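Local coordinates for acyl-[acyl-carrier-protein]--UDP-N-acetylglucosamine O-acyltransferase (Leptospira interrogans, PDB 3HSQ) that probably transfers an acyl chain from acyl carrier protein to UDP-N-acetylglucosamine, the opening step of lipid A biosynthesis, at residues A146-L151 with C158-Y163. Numbering follows the deposited sequence.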
loop_
_atom_site.group_PDB
_atom_site.type_symbol
_atom_site.label_atom_id
_atom_site.label_comp_id
_atom_site.label_asym_id
_atom_site.label_seq_id
_atom_site.Cartn_x
_atom_site.Cartn_y
_atom_site.Cartn_z
ATOM N N ALA A 146 9.768 9.562 15.971
ATOM C CA ALA A 146 9.509 8.152 15.700
ATOM C C ALA A 146 9.536 7.920 14.184
ATOM O O ALA A 146 9.321 8.847 13.405
ATOM C CB ALA A 146 8.181 7.725 16.307
ATOM N N PHE A 147 9.832 6.687 13.774
ATOM C CA PHE A 147 9.966 6.347 12.357
ATOM C C PHE A 147 9.104 5.122 12.050
ATOM O O PHE A 147 9.336 4.029 12.583
ATOM C CB PHE A 147 11.448 6.085 12.026
ATOM C CG PHE A 147 11.751 5.916 10.545
ATOM C CD1 PHE A 147 12.245 6.981 9.799
ATOM C CD2 PHE A 147 11.595 4.677 9.914
ATOM C CE1 PHE A 147 12.555 6.829 8.433
ATOM C CE2 PHE A 147 11.904 4.512 8.560
ATOM C CZ PHE A 147 12.387 5.595 7.819
ATOM N N ILE A 148 8.103 5.312 11.194
ATOM C CA ILE A 148 7.196 4.224 10.813
ATOM C C ILE A 148 7.419 3.818 9.355
ATOM O O ILE A 148 7.177 4.589 8.427
ATOM C CB ILE A 148 5.700 4.573 11.065
ATOM C CG1 ILE A 148 5.468 5.068 12.506
ATOM C CG2 ILE A 148 4.780 3.378 10.719
ATOM C CD1 ILE A 148 5.682 4.038 13.612
ATOM N N SER A 149 7.900 2.600 9.167
ATOM C CA SER A 149 8.151 2.074 7.827
ATOM C C SER A 149 6.858 1.627 7.159
ATOM O O SER A 149 5.838 1.411 7.831
ATOM C CB SER A 149 9.152 0.916 7.879
ATOM O OG SER A 149 10.366 1.320 8.500
ATOM N N GLY A 150 6.896 1.517 5.833
ATOM C CA GLY A 150 5.807 0.907 5.066
ATOM C C GLY A 150 5.695 -0.560 5.437
ATOM O O GLY A 150 6.609 -1.114 6.043
ATOM N N LEU A 151 4.570 -1.184 5.086
ATOM C CA LEU A 151 4.307 -2.602 5.402
ATOM C C LEU A 151 4.329 -2.893 6.912
ATOM O O LEU A 151 4.766 -3.955 7.359
ATOM C CB LEU A 151 5.237 -3.557 4.604
ATOM C CG LEU A 151 5.522 -3.213 3.129
ATOM C CD1 LEU A 151 6.598 -4.092 2.532
ATOM C CD2 LEU A 151 4.233 -3.246 2.255
ATOM N N CYS A 158 -1.818 1.282 20.759
ATOM C CA CYS A 158 -0.387 1.155 21.003
ATOM C C CYS A 158 0.260 2.537 21.080
ATOM O O CYS A 158 -0.188 3.490 20.439
ATOM C CB CYS A 158 0.289 0.302 19.916
ATOM S SG CYS A 158 0.008 -1.487 20.033
ATOM N N PHE A 159 1.306 2.642 21.886
ATOM C CA PHE A 159 2.119 3.852 21.934
ATOM C C PHE A 159 3.461 3.521 21.325
ATOM O O PHE A 159 4.000 2.424 21.530
ATOM C CB PHE A 159 2.323 4.343 23.379
ATOM C CG PHE A 159 1.143 5.095 23.951
ATOM C CD1 PHE A 159 -0.098 4.476 24.102
ATOM C CD2 PHE A 159 1.283 6.416 24.365
ATOM C CE1 PHE A 159 -1.184 5.169 24.644
ATOM C CE2 PHE A 159 0.199 7.111 24.901
ATOM C CZ PHE A 159 -1.030 6.488 25.041
ATOM N N VAL A 160 3.987 4.467 20.564
ATOM C CA VAL A 160 5.329 4.375 20.025
ATOM C C VAL A 160 6.161 5.474 20.688
ATOM O O VAL A 160 5.862 6.655 20.539
ATOM C CB VAL A 160 5.313 4.489 18.476
ATOM C CG1 VAL A 160 6.713 4.345 17.884
ATOM C CG2 VAL A 160 4.381 3.421 17.868
ATOM N N GLY A 161 7.176 5.071 21.452
ATOM C CA GLY A 161 8.035 6.019 22.177
ATOM C C GLY A 161 8.940 6.864 21.295
ATOM O O GLY A 161 9.160 6.535 20.113
ATOM N N ASP A 162 9.467 7.947 21.879
ATOM C CA ASP A 162 10.396 8.863 21.207
ATOM C C ASP A 162 11.601 8.155 20.599
ATOM O O ASP A 162 12.153 7.214 21.186
ATOM C CB ASP A 162 10.917 9.933 22.173
ATOM C CG ASP A 162 9.856 10.934 22.595
ATOM O OD1 ASP A 162 8.660 10.771 22.275
ATOM O OD2 ASP A 162 10.235 11.908 23.260
ATOM N N TYR A 163 11.999 8.633 19.425
ATOM C CA TYR A 163 13.176 8.146 18.686
ATOM C C TYR A 163 13.155 6.641 18.383
ATOM O O TYR A 163 14.197 6.019 18.170
ATOM C CB TYR A 163 14.489 8.559 19.389
ATOM C CG TYR A 163 14.642 10.060 19.571
ATOM C CD1 TYR A 163 14.117 10.700 20.701
ATOM C CD2 TYR A 163 15.313 10.837 18.620
ATOM C CE1 TYR A 163 14.249 12.075 20.881
ATOM C CE2 TYR A 163 15.445 12.220 18.783
ATOM C CZ TYR A 163 14.913 12.827 19.927
ATOM O OH TYR A 163 15.033 14.186 20.123
#
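Ala-146 and Ile-148 meet Val-160 inside a left-handed parallel beta-helix, the prism built from hexapeptide repeats. Strands 147-148 and 159-160 belong to two different sheets of this prism, so their side chains meet in the interior, and no hydrogen bond joins the two segments. The backbones come together at the corner, where successive coils run side by side and Ala-146 N lies 4.2 Å from Tyr-163 N.

The apolar packing centres on one methyl group. Val-160 turns its CG1 anti to the backbone N (chi1 -178°), and this branch, Val-160 CG1, lies 4.0 Å from Ala-146 CB. Val-160 CG1 is also 4.4 Å from Ile-148 CD1, a looser touch made by the far end of the longer chain. Small Ala-146 suits this close approach of the backbones, whereas branched Val-160 and Ile-148 fill the interior together with Leu-142 of strand 141-142.

Ala-146 N bonds to Asn-128 OD1 of the preceding coil, while Gly-161 O is held locally by Ser-164 OG. Tyr-163, with a positive phi of 57°, turns the chain at the corner and directs its CB away from 146-151; its ring stacks with that of Phe-145. Beside the turn, Ala-146 CB approaches Gly-161 O to 4.1 Å.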